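Local coordinates for protein acarbose Kinase Mak1 (PDB 6WB4) that is a carbohydrate kinase of the pfkB family that acts on the antidiabetic drug acarbose, probably transferring a phosphate from ATP and so inactivating it, at residues 87-92 / 113-118; 23-28 / 74-79; 37-42 / 52-57. All blocks are in the same frame, centred on the assembly; numbering follows the deposited sequence.

Contact 1. Residues 87-92 / 113-118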
loop_
_atom_site.group_PDB
_atom_site.type_symbol
_atom_site.label_atom_id
_atom_site.label_comp_id
_atom_site.label_asym_id
_atom_site.label_seq_id
_atom_site.Cartn_x
_atom_site.Cartn_y
_atom_site.Cartn_z
ATOM N N ASP B 87 6.507 3.830 -14.337
ATOM C CA ASP B 87 6.565 4.364 -12.992
ATOM C C ASP B 87 7.452 3.506 -12.086
ATOM O O ASP B 87 8.007 2.501 -12.523
ATOM C CB ASP B 87 5.154 4.482 -12.419
ATOM C CG ASP B 87 4.283 3.302 -12.771
ATOM O OD1 ASP B 87 4.790 2.162 -12.764
ATOM O OD2 ASP B 87 3.084 3.514 -13.048
ATOM N N ALA B 88 7.530 3.888 -10.812
ATOM C CA ALA B 88 8.374 3.226 -9.818
ATOM C C ALA B 88 8.027 1.749 -9.635
ATOM O O ALA B 88 8.912 0.909 -9.480
ATOM C CB ALA B 88 8.273 3.963 -8.467
ATOM N N GLU B 89 6.737 1.443 -9.605
ATOM C CA GLU B 89 6.292 0.059 -9.487
ATOM C C GLU B 89 6.682 -0.714 -10.747
ATOM O O GLU B 89 6.977 -1.913 -10.701
ATOM C CB GLU B 89 4.786 0.005 -9.234
ATOM C CG GLU B 89 4.058 1.291 -9.604
ATOM C CD GLU B 89 3.990 2.294 -8.456
ATOM O OE1 GLU B 89 3.639 1.892 -7.327
ATOM O OE2 GLU B 89 4.294 3.485 -8.684
ATOM N N GLY B 90 6.659 -0.016 -11.878
ATOM C CA GLY B 90 7.123 -0.571 -13.132
ATOM C C GLY B 90 8.600 -0.927 -13.110
ATOM O O GLY B 90 8.993 -2.001 -13.587
ATOM N N ARG B 91 9.419 -0.018 -12.579
ATOM C CA ARG B 91 10.861 -0.236 -12.492
ATOM C C ARG B 91 11.213 -1.314 -11.478
ATOM O O ARG B 91 12.185 -2.043 -11.645
ATOM C CB ARG B 91 11.578 1.071 -12.157
ATOM C CG ARG B 91 11.766 1.970 -13.380
ATOM C CD ARG B 91 12.519 3.261 -13.075
ATOM N NE ARG B 91 11.732 4.160 -12.238
ATOM C CZ ARG B 91 10.753 4.939 -12.695
ATOM N NH1 ARG B 91 10.437 4.932 -13.986
ATOM N NH2 ARG B 91 10.087 5.724 -11.862
ATOM N N LEU B 92 10.399 -1.434 -10.445
ATOM C CA LEU B 92 10.585 -2.484 -9.460
ATOM C C LEU B 92 10.401 -3.838 -10.116
ATOM O O LEU B 92 11.232 -4.733 -9.949
ATOM C CB LEU B 92 9.610 -2.311 -8.290
ATOM C CG LEU B 92 9.541 -3.486 -7.321
ATOM C CD1 LEU B 92 10.908 -3.757 -6.708
ATOM C CD2 LEU B 92 8.491 -3.235 -6.243
ATOM N N THR B 113 1.343 0.982 -13.765
ATOM C CA THR B 113 1.447 -0.410 -13.350
ATOM C C THR B 113 0.273 -0.850 -12.474
ATOM O O THR B 113 -0.204 -0.075 -11.646
ATOM C CB THR B 113 2.754 -0.622 -12.582
ATOM O OG1 THR B 113 3.852 -0.218 -13.407
ATOM C CG2 THR B 113 2.913 -2.074 -12.156
ATOM N N ARG B 114 -0.187 -2.088 -12.657
ATOM C CA ARG B 114 -1.208 -2.667 -11.793
ATOM C C ARG B 114 -0.679 -2.751 -10.377
ATOM O O ARG B 114 0.462 -3.152 -10.166
ATOM C CB ARG B 114 -1.622 -4.064 -12.264
ATOM C CG ARG B 114 -2.033 -4.175 -13.703
ATOM C CD ARG B 114 -2.425 -5.618 -14.019
ATOM N NE ARG B 114 -2.519 -5.873 -15.460
ATOM C CZ ARG B 114 -1.520 -6.317 -16.215
ATOM N NH1 ARG B 114 -0.327 -6.558 -15.681
ATOM N NH2 ARG B 114 -1.713 -6.523 -17.508
ATOM N N ARG B 115 -1.520 -2.425 -9.404
ATOM C CA ARG B 115 -1.085 -2.442 -8.014
ATOM C C ARG B 115 -2.198 -2.891 -7.088
ATOM O O ARG B 115 -3.368 -2.797 -7.419
ATOM C CB ARG B 115 -0.573 -1.065 -7.605
ATOM C CG ARG B 115 -1.577 0.066 -7.779
ATOM C CD ARG B 115 -0.841 1.389 -7.963
ATOM N NE ARG B 115 -0.203 1.429 -9.273
ATOM C CZ ARG B 115 0.625 2.381 -9.688
ATOM N NH1 ARG B 115 0.949 3.394 -8.884
ATOM N NH2 ARG B 115 1.140 2.306 -10.916
ATOM N N SER B 116 -1.816 -3.427 -5.939
ATOM C CA SER B 116 -2.775 -3.848 -4.935
ATOM C C SER B 116 -2.310 -3.439 -3.554
ATOM O O SER B 116 -1.107 -3.311 -3.307
ATOM C CB SER B 116 -2.983 -5.365 -4.964
ATOM O OG SER B 116 -3.374 -5.825 -6.240
ATOM N N VAL B 117 -3.270 -3.223 -2.661
ATOM C CA VAL B 117 -2.987 -3.260 -1.236
ATOM C C VAL B 117 -3.588 -4.564 -0.723
ATOM O O VAL B 117 -4.747 -4.874 -1.002
ATOM C CB VAL B 117 -3.541 -2.036 -0.471
ATOM C CG1 VAL B 117 -3.613 -2.322 1.029
ATOM C CG2 VAL B 117 -2.695 -0.788 -0.764
ATOM N N ASN B 118 -2.755 -5.367 -0.062
ATOM C CA ASN B 118 -3.175 -6.652 0.483
ATOM C C ASN B 118 -3.198 -6.625 1.993
ATOM O O ASN B 118 -2.176 -6.373 2.632
ATOM C CB ASN B 118 -2.254 -7.784 0.030
ATOM C CG ASN B 118 -2.212 -7.945 -1.468
ATOM O OD1 ASN B 118 -1.202 -8.368 -2.026
ATOM N ND2 ASN B 118 -3.306 -7.608 -2.131
#

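Contact 2. Residues 23-28 / 74-79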
loop_
_atom_site.group_PDB
_atom_site.type_symbol
_atom_site.label_atom_id
_atom_site.label_comp_id
_atom_site.label_asym_id
_atom_site.label_seq_id
_atom_site.Cartn_x
_atom_site.Cartn_y
_atom_site.Cartn_z
ATOM N N GLN B 23 15.318 -19.766 -26.654
ATOM C CA GLN B 23 14.054 -20.486 -26.594
ATOM C C GLN B 23 13.538 -20.607 -25.163
ATOM O O GLN B 23 14.312 -20.844 -24.237
ATOM C CB GLN B 23 14.208 -21.877 -27.218
ATOM C CG GLN B 23 12.931 -22.699 -27.248
ATOM C CD GLN B 23 12.078 -22.401 -28.474
ATOM O OE1 GLN B 23 12.487 -21.644 -29.357
ATOM N NE2 GLN B 23 10.873 -22.969 -28.516
ATOM N N ALA B 24 12.229 -20.454 -24.984
ATOM C CA ALA B 24 11.645 -20.563 -23.658
ATOM C C ALA B 24 10.742 -21.787 -23.610
ATOM O O ALA B 24 10.056 -22.103 -24.573
ATOM C CB ALA B 24 10.855 -19.312 -23.310
ATOM N N ASP B 25 10.751 -22.480 -22.480
ATOM C CA ASP B 25 9.842 -23.593 -22.268
ATOM C C ASP B 25 8.442 -23.071 -21.987
ATOM O O ASP B 25 7.452 -23.561 -22.538
ATOM C CB ASP B 25 10.338 -24.475 -21.129
ATOM C CG ASP B 25 11.642 -25.164 -21.472
ATOM O OD1 ASP B 25 11.678 -25.866 -22.507
ATOM O OD2 ASP B 25 12.631 -24.983 -20.724
ATOM N N VAL B 26 8.353 -22.080 -21.110
ATOM C CA VAL B 26 7.059 -21.510 -20.801
ATOM C C VAL B 26 7.064 -19.987 -20.875
ATOM O O VAL B 26 7.811 -19.308 -20.160
ATOM C CB VAL B 26 6.590 -21.936 -19.413
ATOM C CG1 VAL B 26 5.308 -21.212 -19.054
ATOM C CG2 VAL B 26 6.393 -23.438 -19.366
ATOM N N LEU B 27 6.231 -19.452 -21.758
ATOM C CA LEU B 27 5.968 -18.026 -21.758
ATOM C C LEU B 27 4.702 -17.761 -20.951
ATOM O O LEU B 27 3.682 -18.410 -21.164
ATOM C CB LEU B 27 5.839 -17.499 -23.181
ATOM C CG LEU B 27 5.445 -16.030 -23.330
ATOM C CD1 LEU B 27 6.453 -15.090 -22.670
ATOM C CD2 LEU B 27 5.315 -15.713 -24.804
ATOM N N VAL B 28 4.784 -16.835 -19.999
ATOM C CA VAL B 28 3.615 -16.399 -19.240
ATOM C C VAL B 28 3.143 -15.074 -19.821
ATOM O O VAL B 28 3.945 -14.169 -20.041
ATOM C CB VAL B 28 3.921 -16.231 -17.737
ATOM C CG1 VAL B 28 2.644 -15.838 -16.969
ATOM C CG2 VAL B 28 4.498 -17.518 -17.167
ATOM N N LEU B 74 12.580 -24.635 -11.260
ATOM C CA LEU B 74 12.756 -26.022 -11.679
ATOM C C LEU B 74 13.783 -26.163 -12.811
ATOM O O LEU B 74 13.873 -27.202 -13.463
ATOM C CB LEU B 74 11.410 -26.602 -12.115
ATOM C CG LEU B 74 10.467 -26.877 -10.943
ATOM C CD1 LEU B 74 9.059 -27.150 -11.418
ATOM C CD2 LEU B 74 10.984 -28.067 -10.168
ATOM N N GLY B 75 14.562 -25.111 -13.030
ATOM C CA GLY B 75 15.610 -25.151 -14.029
ATOM C C GLY B 75 15.102 -25.184 -15.457
ATOM O O GLY B 75 15.817 -25.588 -16.375
ATOM N N ARG B 76 13.869 -24.731 -15.653
ATOM C CA ARG B 76 13.338 -24.535 -16.994
ATOM C C ARG B 76 13.325 -23.051 -17.329
ATOM O O ARG B 76 13.298 -22.212 -16.440
ATOM C CB ARG B 76 11.928 -25.108 -17.123
ATOM C CG ARG B 76 11.865 -26.568 -17.502
ATOM C CD ARG B 76 12.267 -27.537 -16.391
ATOM N NE ARG B 76 11.795 -28.875 -16.757
ATOM C CZ ARG B 76 11.859 -29.957 -15.990
ATOM N NH1 ARG B 76 12.370 -29.885 -14.769
ATOM N NH2 ARG B 76 11.386 -31.112 -16.448
ATOM N N ALA B 77 13.349 -22.729 -18.613
ATOM C CA ALA B 77 13.398 -21.341 -19.037
ATOM C C ALA B 77 11.995 -20.744 -19.153
ATOM O O ALA B 77 11.238 -21.095 -20.063
ATOM C CB ALA B 77 14.138 -21.226 -20.376
ATOM N N SER B 78 11.645 -19.847 -18.239
ATOM C CA SER B 78 10.367 -19.153 -18.321
ATOM C C SER B 78 10.597 -17.736 -18.825
ATOM O O SER B 78 11.730 -17.255 -18.840
ATOM C CB SER B 78 9.664 -19.118 -16.967
ATOM O OG SER B 78 10.413 -18.377 -16.019
ATOM N N ALA B 79 9.522 -17.079 -19.251
ATOM C CA ALA B 79 9.586 -15.691 -19.700
ATOM C C ALA B 79 8.244 -15.011 -19.491
ATOM O O ALA B 79 7.213 -15.677 -19.407
ATOM C CB ALA B 79 9.998 -15.612 -21.159
#

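Contact 3. Residues 37-42 / 52-57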
loop_
_atom_site.group_PDB
_atom_site.type_symbol
_atom_site.label_atom_id
_atom_site.label_comp_id
_atom_site.label_asym_id
_atom_site.label_seq_id
_atom_site.Cartn_x
_atom_site.Cartn_y
_atom_site.Cartn_z
ATOM N N ILE B 37 1.861 -4.852 1.021
ATOM C CA ILE B 37 1.334 -5.824 1.974
ATOM C C ILE B 37 1.243 -5.244 3.385
ATOM O O ILE B 37 2.251 -4.844 3.970
ATOM C CB ILE B 37 2.195 -7.112 1.997
ATOM C CG1 ILE B 37 2.295 -7.711 0.589
ATOM C CG2 ILE B 37 1.595 -8.130 2.956
ATOM C CD1 ILE B 37 3.430 -8.694 0.422
ATOM N N VAL B 38 0.035 -5.220 3.938
ATOM C CA VAL B 38 -0.162 -4.644 5.260
ATOM C C VAL B 38 -0.594 -5.699 6.274
ATOM O O VAL B 38 -1.632 -6.337 6.116
ATOM C CB VAL B 38 -1.212 -3.514 5.231
ATOM C CG1 VAL B 38 -1.087 -2.662 6.475
ATOM C CG2 VAL B 38 -1.029 -2.648 3.997
ATOM N N ARG B 39 0.203 -5.864 7.324
ATOM C CA ARG B 39 -0.103 -6.822 8.380
ATOM C C ARG B 39 -1.025 -6.183 9.429
ATOM O O ARG B 39 -0.649 -5.209 10.084
ATOM C CB ARG B 39 1.209 -7.317 8.998
ATOM C CG ARG B 39 2.227 -7.682 7.915
ATOM C CD ARG B 39 3.671 -7.827 8.397
ATOM N NE ARG B 39 3.917 -9.012 9.213
ATOM C CZ ARG B 39 5.089 -9.288 9.783
ATOM N NH1 ARG B 39 6.113 -8.462 9.618
ATOM N NH2 ARG B 39 5.243 -10.390 10.510
ATOM N N VAL B 40 -2.235 -6.723 9.576
ATOM C CA VAL B 40 -3.232 -6.129 10.475
ATOM C C VAL B 40 -3.642 -7.031 11.635
ATOM O O VAL B 40 -3.472 -8.248 11.576
ATOM C CB VAL B 40 -4.520 -5.719 9.714
ATOM C CG1 VAL B 40 -4.195 -4.745 8.593
ATOM C CG2 VAL B 40 -5.272 -6.947 9.191
ATOM N N LYS B 41 -4.187 -6.408 12.682
ATOM C CA LYS B 41 -4.596 -7.107 13.899
ATOM C C LYS B 41 -5.656 -8.172 13.607
ATOM O O LYS B 41 -5.511 -9.320 14.022
ATOM C CB LYS B 41 -5.103 -6.106 14.950
ATOM C CG LYS B 41 -5.545 -6.746 16.275
ATOM C CD LYS B 41 -6.611 -5.922 17.031
ATOM C CE LYS B 41 -6.061 -4.606 17.600
ATOM N NZ LYS B 41 -5.162 -4.817 18.783
ATOM N N SER B 42 -6.716 -7.806 12.892
ATOM C CA SER B 42 -7.777 -8.766 12.604
ATOM C C SER B 42 -8.639 -8.402 11.401
ATOM O O SER B 42 -8.734 -7.239 11.011
ATOM C CB SER B 42 -8.683 -8.922 13.826
ATOM O OG SER B 42 -9.565 -7.818 13.944
HETATM N N MSE B 52 -1.677 1.743 14.104
HETATM C CA MSE B 52 -0.382 1.573 13.464
HETATM C C MSE B 52 -0.104 0.091 13.211
HETATM O O MSE B 52 -0.625 -0.781 13.909
HETATM C CB MSE B 52 0.732 2.212 14.301
HETATM C CG MSE B 52 1.324 1.332 15.387
HETATM SE SE MSE B 52 2.795 2.220 16.322
HETATM C CE MSE B 52 3.380 0.728 17.429
ATOM N N VAL B 53 0.704 -0.175 12.190
ATOM C CA VAL B 53 1.005 -1.530 11.734
ATOM C C VAL B 53 2.511 -1.684 11.600
ATOM O O VAL B 53 3.223 -0.679 11.552
ATOM C CB VAL B 53 0.329 -1.848 10.377
ATOM C CG1 VAL B 53 -1.178 -1.867 10.513
ATOM C CG2 VAL B 53 0.765 -0.852 9.312
ATOM N N PRO B 54 3.010 -2.938 11.576
ATOM C CA PRO B 54 4.437 -3.177 11.318
ATOM C C PRO B 54 4.781 -2.749 9.888
ATOM O O PRO B 54 3.857 -2.477 9.110
ATOM C CB PRO B 54 4.588 -4.694 11.514
ATOM C CG PRO B 54 3.232 -5.235 11.309
ATOM C CD PRO B 54 2.295 -4.197 11.846
ATOM N N PRO B 55 6.079 -2.693 9.538
ATOM C CA PRO B 55 6.478 -2.115 8.253
ATOM C C PRO B 55 5.774 -2.727 7.048
ATOM O O PRO B 55 5.692 -3.947 6.892
ATOM C CB PRO B 55 7.985 -2.376 8.200
ATOM C CG PRO B 55 8.281 -3.270 9.342
ATOM C CD PRO B 55 7.249 -3.033 10.352
ATOM N N ILE B 56 5.258 -1.840 6.207
ATOM C CA ILE B 56 4.553 -2.216 4.995
ATOM C C ILE B 56 5.515 -2.466 3.842
ATOM O O ILE B 56 6.158 -1.543 3.341
ATOM C CB ILE B 56 3.567 -1.127 4.580
ATOM C CG1 ILE B 56 2.616 -0.810 5.736
ATOM C CG2 ILE B 56 2.811 -1.557 3.347
ATOM C CD1 ILE B 56 1.747 0.403 5.507
ATOM N N VAL B 57 5.612 -3.722 3.423
ATOM C CA VAL B 57 6.550 -4.084 2.371
ATOM C C VAL B 57 5.907 -4.062 0.977
ATOM O O VAL B 57 4.770 -4.502 0.783
ATOM C CB VAL B 57 7.174 -5.462 2.660
ATOM C CG1 VAL B 57 8.301 -5.313 3.675
ATOM C CG2 VAL B 57 6.129 -6.422 3.186
#

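Contact 1. Residues 87-92 / 113-118
Each carboxylate oxygen of D87 is gripped by two donors. OD1 of D87 receives the hydroxyl OG1 of T113 at 2.6 Å on its syn lone pair, and also G90 N at 3.0 Å, the N-cap bond of helix 88-100; with chi1 at 41°, the D87 side chain folds back over its own backbone, which turns OD1 toward that amide. OD2 of D87 takes T113 N at 3.2 Å, again on the syn side, and makes a salt bridge to R115 NH2 at 3.1 Å. NH2 descends from above the carboxylate plane while OD2 stays in the guanidinium plane, the two groups standing 78° apart. T113 O fixes the rotation of that guanidinium by accepting from both NE and NH2 of R115, each at 2.8 Å. CG and CD of E89 lie over one face of the R115 guanidinium, CG 3.3 Å above the plane and offset toward its rim, with carboxylate and guanidinium planes 23° apart; OE2 of E89 is 3.4 Å from R115 NH1 but well out of plane, which points to attraction of charge alone. In the fold, this network joins the start of helix 88-100 to the loop leading into strand 115-120, which runs between strands 34-39 and 126-131.

Contact 2. Residues 23-28 / 74-79
V28 N donates to A79 O at 2.8 Å with an N-H...O angle of 178°, the straightest bond between the two segments, and A79 N returns one to V26 O at 3.0 Å. Together with the pairing of V26 with S78 and L27 with A79, these bonds make strands 24-29 and 78-84 parallel neighbours in the large central sheet, as expected of the alpha/beta core of a ribokinase-like pfkB fold. Towards the start of 23-28 the pattern changes. A77 O accepts two successive amides, D25 N at 2.8 Å and V26 N at 3.2 Å, because D25 takes helical backbone angles and the chain turns a corner there, interrupting strand 24-29. D25 then uses its own side chain: CG is anti to the carbonyl carbon (chi1 -66°), and OD2 of D25 accepts A77 N at 3.2 Å on its anti side. D25 and A77 thus bond to each other in both directions.

Packing surrounds this polar ladder. The methyl CD1 of L27 lies 3.9 Å from CB of A79, on the face of the sheet to which both residues turn, and CB of A24 makes a looser contact with CB of A79. R76 brings its CB alongside OD2 of D25 at 3.7 Å, but its guanidinium leads away to a salt bridge with D279 on helix 265-280. S78, on the other face with V26, bonds through OG to A68 O of helix 65-73, which ends in a Schellman motif with G75, of positive phi, as the C-prime residue before strand 78-84.

Four of the five bonds across the contact join backbone to backbone, so the main chain carries the pairing regardless of sequence. The sequence-dependent part is the D25 carboxylate, which takes A77 N where D25 leaves strand geometry.

Contact 3. Residues 37-42 / 52-57
I37 N donates to V57 O at 2.9 Å in an almost straight bond, with an N-H...O angle of 175°, and from there the two segments run in opposite directions. The CA atoms of R39 and V53 stand 6.4 Å apart. Beyond the bond, 52-57 meets the strand through its side chains, which touch both side chains and carbonyl oxygens of 37-39. CG2 of I56 lies 3.4 Å from I37 O.

V38 touches both ends of this loop with separate methyls. Its CG1 reaches CG2 of V53 at 3.8 Å, the two side chains crossing at about a right angle, whereas its CG2 meets CG2 of I56 at 4.0 Å, those side chains lying side by side and pointing the same way.

Strands 34-39 and 57-60 belong to the small four-stranded sheet, which probably corresponds to the lid of pfkB-family kinases and, as in ribokinase, takes part in dimer formation. Here I56 N and I56 O bond to D131 and R133 of the second subunit, M52, present as labelled selenomethionine, pairs in a parallel ladder with a strand of that chain, and V38 also packs on V117 of the second subunit.

Further out, R39 crosses P54 at a slant: CB of R39 is 3.7 Å from CG of the proline, and CD of R39 approaches the same ring carbon at 3.9 Å. On the backbone side of this pair, R39 O faces CD of P54 and, a little closer, the methyl CG1 of V53, whose chi1 of -66° divides its methyls between that oxygen and V38.

Contacts 1 and 3 adjoin each other in the small sheet, their centres about 18 Å apart: the backbone O of N118 and V38 N, 2.8 Å apart, probably form a hydrogen bond between neighbouring strands 115-120 and 34-39, and both contacts reach the second subunit. Contact 2 belongs instead to the large sheet and touches neither; its centre is about 24 Å from that of contact 1 and about 34 Å from that of contact 3. Strand 78-84 leads into helix 88-100, linking contacts 2 and 1 in sequence. A bound acarbose unit lies about 9 Å from the side chain of I37, 10 Å from that of R115 and 11 Å from that of V28, whose side chain is about 6 Å from a calcium ion.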